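Local coordinates for ALDH21) (Physcomitrella patens subsp. patens, PDB 5MZ5), which acts as an NADP(+)-dependent aldehyde dehydrogenase that oxidises succinic semialdehyde to succinate in the moss Physcomitrella patens, at residues 41-45 / 46-50; 191-194 / 195-199; 248-251 / 252-255; 221-224 / 225-228. All coordinates share one frame; numbering follows the deposited sequence.

Contact 1 of 4, residues 41-45 / 46-50; sequences NIFLA and SKPVD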
ATOM      1  N   ASN A  41      40.749 -12.420  10.471  1.00 35.04           N
ATOM      2  CA  ASN A  41      41.049 -11.360   9.534  1.00 34.85           C
ATOM      3  C   ASN A  41      39.962 -10.317   9.661  1.00 37.49           C
ATOM      4  O   ASN A  41      38.850 -10.621  10.097  1.00 38.02           O
ATOM      5  CB  ASN A  41      41.034 -11.886   8.095  1.00 37.32           C
ATOM      6  CG  ASN A  41      42.159 -12.808   7.739  1.00 48.73           C
ATOM      7  OD1 ASN A  41      41.931 -13.922   7.274  1.00 42.86           O
ATOM      8  ND2 ASN A  41      43.387 -12.335   7.847  1.00 37.21           N
ATOM      9  N   ILE A  42      40.282  -9.087   9.271  1.00 33.08           N
ATOM     10  CA  ILE A  42      39.323  -7.997   9.201  1.00 31.33           C
ATOM     11  C   ILE A  42      39.045  -7.790   7.722  1.00 32.24           C
ATOM     12  O   ILE A  42      39.794  -8.311   6.884  1.00 30.23           O
ATOM     13  CB  ILE A  42      39.729  -6.720   9.986  1.00 34.39           C
ATOM     14  CG1 ILE A  42      41.058  -6.118   9.479  1.00 35.38           C
ATOM     15  CG2 ILE A  42      39.790  -7.049  11.475  1.00 34.19           C
ATOM     16  CD1 ILE A  42      41.409  -4.696  10.000  1.00 42.53           C
ATOM     17  N   PHE A  43      37.956  -7.094   7.393  1.00 27.27           N
ATOM     18  CA  PHE A  43      37.590  -6.942   6.002  1.00 26.92           C
ATOM     19  C   PHE A  43      37.698  -5.518   5.547  1.00 30.36           C
ATOM     20  O   PHE A  43      37.044  -4.637   6.081  1.00 29.38           O
ATOM     21  CB  PHE A  43      36.206  -7.580   5.736  1.00 27.86           C
ATOM     22  CG  PHE A  43      36.302  -9.084   5.901  1.00 28.73           C
ATOM     23  CD1 PHE A  43      36.684  -9.895   4.834  1.00 30.65           C
ATOM     24  CD2 PHE A  43      36.116  -9.679   7.150  1.00 28.88           C
ATOM     25  CE1 PHE A  43      36.845 -11.276   5.007  1.00 30.35           C
ATOM     26  CE2 PHE A  43      36.302 -11.048   7.323  1.00 30.68           C
ATOM     27  CZ  PHE A  43      36.675 -11.836   6.250  1.00 28.53           C
ATOM     28  N   LEU A  44      38.583  -5.297   4.578  1.00 29.85           N
ATOM     29  CA  LEU A  44      38.872  -3.992   4.009  1.00 30.55           C
ATOM     30  C   LEU A  44      38.579  -4.045   2.525  1.00 34.00           C
ATOM     31  O   LEU A  44      39.271  -4.753   1.782  1.00 34.09           O
ATOM     32  CB  LEU A  44      40.337  -3.604   4.299  1.00 31.85           C
ATOM     33  CG  LEU A  44      40.893  -2.331   3.639  1.00 38.64           C
ATOM     34  CD1 LEU A  44      40.116  -1.107   4.057  1.00 39.68           C
ATOM     35  CD2 LEU A  44      42.352  -2.125   4.011  1.00 42.50           C
ATOM     36  N   ALA A  45      37.525  -3.306   2.098  1.00 30.28           N
ATOM     37  CA  ALA A  45      37.061  -3.238   0.711  1.00 30.34           C
ATOM     38  C   ALA A  45      36.832  -4.666   0.151  1.00 33.66           C
ATOM     39  O   ALA A  45      37.371  -5.018  -0.910  1.00 33.86           O
ATOM     40  CB  ALA A  45      38.063  -2.460  -0.140  1.00 31.43           C
ATOM     41  N   SER A  46      36.064  -5.490   0.935  1.00 29.35           N
ATOM     42  CA  SER A  46      35.646  -6.885   0.670  1.00 29.61           C
ATOM     43  C   SER A  46      36.732  -7.952   0.842  1.00 33.57           C
ATOM     44  O   SER A  46      36.464  -9.139   0.622  1.00 33.37           O
ATOM     45  CB  SER A  46      35.034  -7.019  -0.727  1.00 32.10           C
ATOM     46  OG  SER A  46      34.168  -5.945  -1.043  1.00 35.79           O
ATOM     47  N   LYS A  47      37.950  -7.541   1.214  1.00 30.29           N
ATOM     48  CA  LYS A  47      39.081  -8.460   1.276  1.00 30.62           C
ATOM     49  C   LYS A  47      39.612  -8.717   2.692  1.00 34.05           C
ATOM     50  O   LYS A  47      39.698  -7.783   3.495  1.00 30.86           O
ATOM     51  CB  LYS A  47      40.211  -7.993   0.325  1.00 33.55           C
ATOM     52  CG  LYS A  47      39.738  -7.849  -1.125  1.00 48.21           C
ATOM     53  CD  LYS A  47      40.810  -8.202  -2.128  1.00 58.36           C
ATOM     54  CE  LYS A  47      40.273  -8.400  -3.527  1.00 68.54           C
ATOM     55  NZ  LYS A  47      39.349  -9.570  -3.644  1.00 71.20           N
ATOM     56  N   PRO A  48      39.974  -9.989   3.008  1.00 33.23           N
ATOM     57  CA  PRO A  48      40.533 -10.278   4.334  1.00 33.85           C
ATOM     58  C   PRO A  48      41.941  -9.694   4.478  1.00 40.04           C
ATOM     59  O   PRO A  48      42.761  -9.837   3.574  1.00 40.43           O
ATOM     60  CB  PRO A  48      40.552 -11.813   4.393  1.00 35.44           C
ATOM     61  CG  PRO A  48      40.636 -12.254   2.988  1.00 39.18           C
ATOM     62  CD  PRO A  48      39.943 -11.203   2.157  1.00 34.68           C
ATOM     63  N   VAL A  49      42.201  -8.982   5.576  1.00 38.25           N
ATOM     64  CA  VAL A  49      43.518  -8.406   5.837  1.00 39.42           C
ATOM     65  C   VAL A  49      43.939  -8.682   7.282  1.00 46.50           C
ATOM     66  O   VAL A  49      43.080  -8.875   8.152  1.00 44.72           O
ATOM     67  CB  VAL A  49      43.695  -6.900   5.442  1.00 42.76           C
ATOM     68  CG1 VAL A  49      43.444  -6.657   3.954  1.00 42.42           C
ATOM     69  CG2 VAL A  49      42.833  -5.980   6.290  1.00 42.23           C
ATOM     70  N   ASP A  50      45.271  -8.727   7.516  1.00 46.89           N
ATOM     71  CA  ASP A  50      45.905  -8.863   8.828  1.00 48.65           C
ATOM     72  C   ASP A  50      47.266  -8.153   8.805  1.00 53.64           C
ATOM     73  O   ASP A  50      47.340  -6.993   9.196  1.00 51.79           O
ATOM     74  CB  ASP A  50      45.948 -10.326   9.347  1.00 51.90           C
ATOM     75  CG  ASP A  50      46.773 -11.298   8.527  1.00 69.88           C
ATOM     76  OD1 ASP A  50      46.229 -11.856   7.539  1.00 71.30           O
ATOM     77  OD2 ASP A  50      47.960 -11.507   8.876  1.00 79.27           O
TER
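N41 reaches across to the far end of the opposite strand. Its CB packs on P48 CB at 3.7 Å, while the amide nitrogen ND2 splits its attention between two acceptors, D50 OD1 at 2.9 Å and V49 O at 3.5 Å. Both bonds are weak; the amide and carboxylate planes stand 36° apart, so the two groups do not meet as a flat pair. I42 follows, and its backbone is gripped twice by V49: I42 N donates to V49 O at 3.0 Å, and V49 N to I42 O at 2.8 Å. On the face these two residues share, I42 CG1 meets V49 CG2 at 3.7 Å. With chi1 at 60°, CG1 is wedged between its own backbone N and carbonyl carbon, next to the valine branch. F43 turns to the other face, where its CE1 lies 3.8 Å from P48 CB and the S46 carbonyl oxygen sits at the edge of its ring; beyond, the phenyl group leans on E226 and H229 of helix 219-229. L44 returns to the I42 side, its CB beside the same valine methyl, and its N donates to K47 O at 2.9 Å, with K47 N answering to L44 O. A45 and S46, both with positive phi, turn the corner. They are also tied to the chain at and just before strand 239-241, A45 N by the hydroxyl of S240 and S46 OG by the backbone N of G237. This is a tight two-residue beta hairpin closed by a type I' turn, with strand 47-49 as the outermost strand, within this chain, of a small mixed sheet.

Contact 2 of 4, residues 191-194 / 195-199; sequences PLNL and VAHKV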
ATOM      1  N   PRO A 191      25.647  -9.474  19.212  1.00 30.96           N
ATOM      2  CA  PRO A 191      26.653  -9.114  18.194  1.00 30.82           C
ATOM      3  C   PRO A 191      26.471  -9.706  16.804  1.00 32.11           C
ATOM      4  O   PRO A 191      27.203  -9.314  15.887  1.00 31.97           O
ATOM      5  CB  PRO A 191      27.972  -9.555  18.820  1.00 32.92           C
ATOM      6  CG  PRO A 191      27.614 -10.603  19.779  1.00 37.33           C
ATOM      7  CD  PRO A 191      26.259 -10.255  20.307  1.00 32.63           C
ATOM      8  N   LEU A 192      25.516 -10.619  16.638  1.00 26.56           N
ATOM      9  CA  LEU A 192      25.231 -11.156  15.319  1.00 26.27           C
ATOM     10  C   LEU A 192      23.912 -10.577  14.790  1.00 27.61           C
ATOM     11  O   LEU A 192      23.902  -9.971  13.720  1.00 26.89           O
ATOM     12  CB  LEU A 192      25.239 -12.693  15.329  1.00 26.93           C
ATOM     13  CG  LEU A 192      24.957 -13.386  13.993  1.00 31.34           C
ATOM     14  CD1 LEU A 192      26.121 -13.235  13.013  1.00 31.55           C
ATOM     15  CD2 LEU A 192      24.595 -14.838  14.203  1.00 32.58           C
ATOM     16  N   ASN A 193      22.819 -10.737  15.560  1.00 23.48           N
ATOM     17  CA  ASN A 193      21.495 -10.270  15.175  1.00 22.86           C
ATOM     18  C   ASN A 193      21.404  -8.758  14.991  1.00 27.19           C
ATOM     19  O   ASN A 193      20.790  -8.315  14.026  1.00 26.60           O
ATOM     20  CB  ASN A 193      20.403 -10.778  16.137  1.00 23.00           C
ATOM     21  CG  ASN A 193      18.994 -10.464  15.652  1.00 30.38           C
ATOM     22  OD1 ASN A 193      18.342  -9.545  16.141  1.00 29.23           O
ATOM     23  ND2 ASN A 193      18.570 -11.088  14.579  1.00 21.38           N
ATOM     24  N   LEU A 194      22.004  -7.969  15.889  1.00 24.54           N
ATOM     25  CA  LEU A 194      21.914  -6.517  15.777  1.00 23.96           C
ATOM     26  C   LEU A 194      22.843  -5.976  14.684  1.00 28.24           C
ATOM     27  O   LEU A 194      22.611  -4.870  14.184  1.00 27.83           O
ATOM     28  CB  LEU A 194      22.050  -5.791  17.126  1.00 23.06           C
ATOM     29  CG  LEU A 194      20.833  -6.033  18.084  1.00 27.02           C
ATOM     30  CD1 LEU A 194      21.066  -5.452  19.488  1.00 24.69           C
ATOM     31  CD2 LEU A 194      19.531  -5.492  17.502  1.00 28.38           C
ATOM     32  N   VAL A 195      23.778  -6.822  14.202  1.00 24.58           N
ATOM     33  CA  VAL A 195      24.610  -6.523  13.026  1.00 23.95           C
ATOM     34  C   VAL A 195      23.736  -6.804  11.788  1.00 26.98           C
ATOM     35  O   VAL A 195      23.630  -5.948  10.898  1.00 25.00           O
ATOM     36  CB  VAL A 195      25.931  -7.336  13.009  1.00 27.40           C
ATOM     37  CG1 VAL A 195      26.557  -7.349  11.611  1.00 26.35           C
ATOM     38  CG2 VAL A 195      26.911  -6.788  14.035  1.00 27.35           C
ATOM     39  N   ALA A 196      23.093  -8.007  11.756  1.00 23.00           N
ATOM     40  CA  ALA A 196      22.202  -8.458  10.675  1.00 22.30           C
ATOM     41  C   ALA A 196      21.110  -7.426  10.372  1.00 25.79           C
ATOM     42  O   ALA A 196      20.846  -7.161   9.200  1.00 24.53           O
ATOM     43  CB  ALA A 196      21.569  -9.810  11.027  1.00 22.39           C
ATOM     44  N   HIS A 197      20.542  -6.784  11.422  1.00 22.38           N
ATOM     45  CA  HIS A 197      19.487  -5.776  11.277  1.00 21.09           C
ATOM     46  C   HIS A 197      19.954  -4.467  10.608  1.00 24.51           C
ATOM     47  O   HIS A 197      19.119  -3.620  10.279  1.00 24.46           O
ATOM     48  CB  HIS A 197      18.782  -5.519  12.621  1.00 21.31           C
ATOM     49  CG  HIS A 197      17.658  -6.482  12.864  1.00 24.47           C
ATOM     50  ND1 HIS A 197      16.489  -6.443  12.103  1.00 25.16           N
ATOM     51  CD2 HIS A 197      17.563  -7.496  13.755  1.00 24.62           C
ATOM     52  CE1 HIS A 197      15.723  -7.403  12.576  1.00 23.76           C
ATOM     53  NE2 HIS A 197      16.328  -8.066  13.569  1.00 24.40           N
ATOM     54  N   LYS A 198      21.270  -4.318  10.370  1.00 21.53           N
ATOM     55  CA  LYS A 198      21.835  -3.172   9.650  1.00 21.25           C
ATOM     56  C   LYS A 198      22.358  -3.627   8.281  1.00 23.20           C
ATOM     57  O   LYS A 198      22.042  -3.009   7.258  1.00 23.84           O
ATOM     58  CB  LYS A 198      22.961  -2.493  10.462  1.00 24.47           C
ATOM     59  CG  LYS A 198      22.505  -1.920  11.789  1.00 21.64           C
ATOM     60  CD  LYS A 198      23.642  -1.177  12.490  1.00 27.29           C
ATOM     61  CE  LYS A 198      23.275  -0.716  13.887  1.00 26.13           C
ATOM     62  NZ  LYS A 198      22.005   0.081  13.927  1.00 23.76           N
ATOM     63  N   VAL A 199      23.131  -4.718   8.266  1.00 19.10           N
ATOM     64  CA  VAL A 199      23.790  -5.303   7.086  1.00 19.16           C
ATOM     65  C   VAL A 199      22.785  -5.891   6.059  1.00 22.37           C
ATOM     66  O   VAL A 199      22.916  -5.599   4.872  1.00 20.16           O
ATOM     67  CB  VAL A 199      24.870  -6.337   7.504  1.00 21.81           C
ATOM     68  CG1 VAL A 199      25.328  -7.209   6.327  1.00 21.19           C
ATOM     69  CG2 VAL A 199      26.050  -5.649   8.182  1.00 21.53           C
TER
HETATM   70  O   HOH W   1      20.857  -2.849  15.257  1.00 26.29           O
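The amide of N193 stands almost upright against the imidazole of H197, one helical turn on, their planes 82° apart. OD1 comes in at the ring's edge, in its plane, 3.2 Å from CD2 of H197. The backbone oxygen of N193 is close to that same carbon, with N193 O 3.3 Å from H197 CD2. CG of N193 lies anti to the backbone N (chi1 -172°), which carries the amide along the helix to the ring. Both groups have further polar partners: H197 NE2 is hydrogen-bonded to D477 OD1, which ND2 of N193 also reaches through a weak bond, and N193 OD1 accepts from a glycerol, probably a remnant of crystallisation. H197 also touches R475, a succinate-binding residue.

This is the opening turn of helix 193-205, the crossover helix between parallel strands 182-185 and 209-212 in the Rossmann-type coenzyme domain. Its start is marked by L192 O, which accepts from A196 N at 2.9 Å and, weakly, from V195 N; H197 N then donates to N193 O at 3.0 Å. At the start of the turn, the backbone N atoms of L192 and N193 both donate to E136 OE1 on helix 130-151. V195 drives a branch back at the preceding loop, its CG2 only 3.1 Å from P191 O, and it also packs beside the NADP(+)-binding S186. On another flank a water donates to L194 O at 2.9 Å and accepts a weak bond from K198 NZ at 3.4 Å. That ammonium group has stronger holds in a salt bridge to E492 and hydrogen bonds to the hydroxyls of T262 and T264.

Contact 3 of 4, residues 248-251 / 252-255; sequences DADM and FTVD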
ATOM      1  N   ASP A 248      40.376   6.497  16.353  1.00 39.43           N
ATOM      2  CA  ASP A 248      39.808   6.584  15.015  1.00 38.39           C
ATOM      3  C   ASP A 248      38.306   6.339  14.936  1.00 38.88           C
ATOM      4  O   ASP A 248      37.734   6.479  13.857  1.00 37.36           O
ATOM      5  CB  ASP A 248      40.537   5.617  14.072  1.00 40.58           C
ATOM      6  CG  ASP A 248      42.043   5.789  14.021  1.00 49.83           C
ATOM      7  OD1 ASP A 248      42.498   6.923  13.751  1.00 49.84           O
ATOM      8  OD2 ASP A 248      42.770   4.773  14.227  1.00 55.28           O
ATOM      9  N   ALA A 249      37.663   5.983  16.056  1.00 34.96           N
ATOM     10  CA  ALA A 249      36.222   5.697  16.108  1.00 34.73           C
ATOM     11  C   ALA A 249      35.331   6.837  15.587  1.00 37.14           C
ATOM     12  O   ALA A 249      34.307   6.563  14.963  1.00 36.90           O
ATOM     13  CB  ALA A 249      35.812   5.296  17.520  1.00 35.51           C
ATOM     14  N   ASP A 250      35.748   8.097  15.798  1.00 32.48           N
ATOM     15  CA  ASP A 250      35.031   9.311  15.384  1.00 31.59           C
ATOM     16  C   ASP A 250      34.772   9.420  13.872  1.00 32.31           C
ATOM     17  O   ASP A 250      33.796  10.055  13.478  1.00 29.03           O
ATOM     18  CB  ASP A 250      35.735  10.586  15.907  1.00 33.76           C
ATOM     19  CG  ASP A 250      34.829  11.803  15.895  1.00 41.76           C
ATOM     20  OD1 ASP A 250      33.694  11.704  16.415  1.00 41.97           O
ATOM     21  OD2 ASP A 250      35.239  12.846  15.331  1.00 45.80           O
ATOM     22  N   MET A 251      35.609   8.769  13.038  1.00 30.83           N
ATOM     23  CA  MET A 251      35.452   8.733  11.575  1.00 31.59           C
ATOM     24  C   MET A 251      34.064   8.195  11.160  1.00 31.49           C
ATOM     25  O   MET A 251      33.452   8.720  10.232  1.00 29.77           O
ATOM     26  CB  MET A 251      36.565   7.892  10.934  1.00 35.04           C
ATOM     27  CG  MET A 251      37.969   8.476  11.146  1.00 39.47           C
ATOM     28  SD  MET A 251      39.244   7.538  10.280  1.00 43.90           S
ATOM     29  CE  MET A 251      38.882   8.006   8.574  1.00 39.64           C
ATOM     30  N   PHE A 252      33.540   7.215  11.924  1.00 26.24           N
ATOM     31  CA  PHE A 252      32.230   6.612  11.712  1.00 25.08           C
ATOM     32  C   PHE A 252      31.084   7.592  11.965  1.00 29.70           C
ATOM     33  O   PHE A 252      29.979   7.416  11.425  1.00 29.06           O
ATOM     34  CB  PHE A 252      32.088   5.355  12.578  1.00 26.36           C
ATOM     35  CG  PHE A 252      32.869   4.203  11.995  1.00 28.05           C
ATOM     36  CD1 PHE A 252      34.230   4.038  12.284  1.00 31.18           C
ATOM     37  CD2 PHE A 252      32.261   3.299  11.129  1.00 28.12           C
ATOM     38  CE1 PHE A 252      34.960   2.984  11.716  1.00 31.23           C
ATOM     39  CE2 PHE A 252      32.991   2.252  10.565  1.00 30.67           C
ATOM     40  CZ  PHE A 252      34.334   2.109  10.849  1.00 29.58           C
ATOM     41  N   THR A 253      31.353   8.632  12.780  1.00 25.72           N
ATOM     42  CA  THR A 253      30.373   9.650  13.109  1.00 25.81           C
ATOM     43  C   THR A 253      30.385  10.834  12.124  1.00 29.23           C
ATOM     44  O   THR A 253      29.355  11.158  11.548  1.00 28.67           O
ATOM     45  CB  THR A 253      30.565  10.094  14.581  1.00 32.79           C
ATOM     46  OG1 THR A 253      30.283   8.978  15.414  1.00 31.24           O
ATOM     47  CG2 THR A 253      29.684  11.288  14.974  1.00 28.05           C
ATOM     48  N   VAL A 254      31.538  11.471  11.957  1.00 27.00           N
ATOM     49  CA  VAL A 254      31.716  12.746  11.257  1.00 27.09           C
ATOM     50  C   VAL A 254      31.996  12.681   9.747  1.00 32.11           C
ATOM     51  O   VAL A 254      31.773  13.688   9.062  1.00 31.82           O
ATOM     52  CB  VAL A 254      32.807  13.598  11.966  1.00 30.07           C
ATOM     53  CG1 VAL A 254      32.493  13.748  13.455  1.00 29.05           C
ATOM     54  CG2 VAL A 254      34.215  13.028  11.759  1.00 29.86           C
ATOM     55  N   ASP A 255      32.519  11.561   9.235  1.00 28.85           N
ATOM     56  CA  ASP A 255      32.917  11.495   7.829  1.00 28.38           C
ATOM     57  C   ASP A 255      31.781  11.826   6.853  1.00 31.48           C
ATOM     58  O   ASP A 255      30.724  11.205   6.876  1.00 30.31           O
ATOM     59  CB  ASP A 255      33.598  10.169   7.473  1.00 29.91           C
ATOM     60  CG  ASP A 255      34.532  10.359   6.304  1.00 34.31           C
ATOM     61  OD1 ASP A 255      34.050  10.390   5.165  1.00 34.61           O
ATOM     62  OD2 ASP A 255      35.728  10.550   6.537  1.00 37.35           O
TER
HETATM   63  O   HOH W   2      32.201   9.558  17.621  1.00 41.47           O
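D250 and V254 cross at about a right angle, with carboxylate oxygen OD2 of D250 set 3.4 Å from CG1 of V254. The aspartate's CG lies anti to its own N (chi1 -162°), and this swings the carboxylate along the chain to the valine. The other oxygen, OD1 of D250, accepts a hydrogen bond from a water whose oxygen is 2.9 Å away; that water is also 3.0 Å from OG1 of T253, joining the two side chains that pass each other obliquely. OD1 further forms a salt bridge with R276 on helix 267-276. Shortening D250 to an alanine would probably deprive R276 of this carboxylate and leave the water without its aspartate acceptor. The single-turn helix 251-254 belongs to the connection from strand 239-241 back across the Rossmann-type sheet to strand 260-264. D250 O is gripped twice at its start, by V254 N and by T253 N, the latter approaching at 2.9 Å from well above the carbonyl plane. The F252 ring turns its edge to A249 O, with CD1 of F252 3.7 Å from that oxygen, and packs on V210 and K212. At the far end D255 N donates to M251 O at 3.2 Å, while the carboxylate of D255 pairs with R257.

Contact 4 of 4, residues 221-224 / 225-228; sequences ALIL and GEIL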
ATOM      1  N   ALA A 221      30.506 -10.458  13.624  1.00 26.97           N
ATOM      2  CA  ALA A 221      30.547  -9.564  12.475  1.00 25.64           C
ATOM      3  C   ALA A 221      31.616 -10.017  11.470  1.00 26.64           C
ATOM      4  O   ALA A 221      31.401  -9.917  10.265  1.00 24.06           O
ATOM      5  CB  ALA A 221      30.828  -8.152  12.926  1.00 26.36           C
ATOM      6  N   LEU A 222      32.744 -10.541  11.966  1.00 23.52           N
ATOM      7  CA  LEU A 222      33.843 -10.989  11.122  1.00 23.67           C
ATOM      8  C   LEU A 222      33.505 -12.273  10.376  1.00 27.88           C
ATOM      9  O   LEU A 222      33.997 -12.458   9.270  1.00 27.01           O
ATOM     10  CB  LEU A 222      35.170 -11.094  11.909  1.00 23.99           C
ATOM     11  CG  LEU A 222      35.752  -9.740  12.404  1.00 28.20           C
ATOM     12  CD1 LEU A 222      36.935  -9.973  13.353  1.00 27.49           C
ATOM     13  CD2 LEU A 222      36.141  -8.813  11.230  1.00 31.12           C
ATOM     14  N   ILE A 223      32.635 -13.127  10.965  1.00 25.83           N
ATOM     15  CA  ILE A 223      32.113 -14.341  10.343  1.00 26.47           C
ATOM     16  C   ILE A 223      31.204 -13.915   9.183  1.00 30.08           C
ATOM     17  O   ILE A 223      31.336 -14.480   8.099  1.00 29.99           O
ATOM     18  CB  ILE A 223      31.428 -15.314  11.362  1.00 29.25           C
ATOM     19  CG1 ILE A 223      32.482 -15.953  12.313  1.00 29.74           C
ATOM     20  CG2 ILE A 223      30.624 -16.412  10.648  1.00 28.15           C
ATOM     21  CD1 ILE A 223      31.869 -16.686  13.618  1.00 30.12           C
ATOM     22  N   LEU A 224      30.364 -12.861   9.372  1.00 28.06           N
ATOM     23  CA  LEU A 224      29.526 -12.347   8.270  1.00 28.83           C
ATOM     24  C   LEU A 224      30.419 -11.853   7.118  1.00 31.57           C
ATOM     25  O   LEU A 224      30.123 -12.152   5.966  1.00 30.53           O
ATOM     26  CB  LEU A 224      28.495 -11.273   8.687  1.00 29.05           C
ATOM     27  CG  LEU A 224      27.242 -11.769   9.434  1.00 36.26           C
ATOM     28  CD1 LEU A 224      26.421 -10.589   9.981  1.00 35.73           C
ATOM     29  CD2 LEU A 224      26.347 -12.677   8.548  1.00 39.45           C
ATOM     30  N   GLY A 225      31.546 -11.228   7.472  1.00 28.39           N
ATOM     31  CA  GLY A 225      32.585 -10.742   6.569  1.00 28.35           C
ATOM     32  C   GLY A 225      33.202 -11.852   5.747  1.00 32.02           C
ATOM     33  O   GLY A 225      33.348 -11.689   4.537  1.00 31.68           O
ATOM     34  N   GLU A 226      33.501 -13.020   6.382  1.00 29.01           N
ATOM     35  CA  GLU A 226      34.050 -14.209   5.715  1.00 28.68           C
ATOM     36  C   GLU A 226      33.048 -14.729   4.688  1.00 30.63           C
ATOM     37  O   GLU A 226      33.425 -15.069   3.559  1.00 29.73           O
ATOM     38  CB  GLU A 226      34.336 -15.334   6.721  1.00 30.37           C
ATOM     39  CG  GLU A 226      35.507 -15.118   7.654  1.00 40.08           C
ATOM     40  CD  GLU A 226      35.579 -16.110   8.804  1.00 58.11           C
ATOM     41  OE1 GLU A 226      36.104 -15.722   9.871  1.00 59.02           O
ATOM     42  OE2 GLU A 226      35.100 -17.259   8.652  1.00 42.62           O
ATOM     43  N   ILE A 227      31.772 -14.807   5.100  1.00 26.86           N
ATOM     44  CA  ILE A 227      30.667 -15.258   4.259  1.00 26.56           C
ATOM     45  C   ILE A 227      30.531 -14.309   3.050  1.00 30.23           C
ATOM     46  O   ILE A 227      30.536 -14.771   1.921  1.00 30.97           O
ATOM     47  CB  ILE A 227      29.359 -15.365   5.097  1.00 28.57           C
ATOM     48  CG1 ILE A 227      29.455 -16.518   6.124  1.00 28.58           C
ATOM     49  CG2 ILE A 227      28.112 -15.475   4.192  1.00 28.56           C
ATOM     50  CD1 ILE A 227      28.455 -16.468   7.271  1.00 30.30           C
ATOM     51  N   LEU A 228      30.486 -12.990   3.301  1.00 25.90           N
ATOM     52  CA  LEU A 228      30.324 -11.966   2.277  1.00 25.30           C
ATOM     53  C   LEU A 228      31.451 -11.924   1.270  1.00 28.16           C
ATOM     54  O   LEU A 228      31.195 -11.714   0.091  1.00 27.59           O
ATOM     55  CB  LEU A 228      30.105 -10.580   2.919  1.00 24.92           C
ATOM     56  CG  LEU A 228      28.780 -10.353   3.633  1.00 27.82           C
ATOM     57  CD1 LEU A 228      28.755  -8.984   4.254  1.00 27.33           C
ATOM     58  CD2 LEU A 228      27.592 -10.542   2.688  1.00 26.52           C
TER
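I223 and I227 meet one turn apart on helix 219-229, the crossover helix of the beta-alpha-beta unit that links strands 209-212 and 239-241. CG2 of I223 lies 4.0 Å from CD1 of I227, the two side chains meeting at a slant. I227 also folds its CG1 over the backbone oxygen of I223, at 3.4 Å. E226 runs back along the helix in the same way: CG, anti to the carbonyl carbon (chi1 -71°), is 3.5 Å from L222 O, and the rest of the chain stays extended. Regular backbone bonds fix these positions, E226 N donating to L222 O at 3.0 Å and I227 N to I223 O at the same length. Further out, OE2 of E226 forms a salt bridge with R114, while V107 and E110 of helix 97-113 pack against I227. Strand 38-44 lies along another flank, with Y40 touching E226. With an alanine here in place of E226, R114 would probably be left without this carboxylate, and Y40 without the glutamate chain beside it. L224 touches V107 of helix 97-113 as well, and its carbonyl oxygen is closely covered: L228 N donates to L224 O at 2.8 Å, and L228 CG lies 3.2 Å from the same oxygen.

Overall arrangement
Helix 219-229, which carries contact 4, is what contacts 1 and 2 share. Contact 1 lies against it, centres 10 Å apart: the F43 ring rests on the helix backbone, CE2 3.3 Å from L222 O and CZ 3.5 Å from G225 C. Contact 2 touches contact 4 too, at 11 Å between centres, through V195 CG1 and L224 CD1, 3.6 Å apart. Contact 3 touches none of the others; its nearest atoms are about 9 Å from contact 1. Contacts 2 and 3 each border the empty NADP(+) site: the V195 side chain is about 3 Å from that of S186, and the F252 side chain about 4 Å from that of K212. Contact 2 also borders the succinate site, the H197 side chain about 3 Å from that of R475.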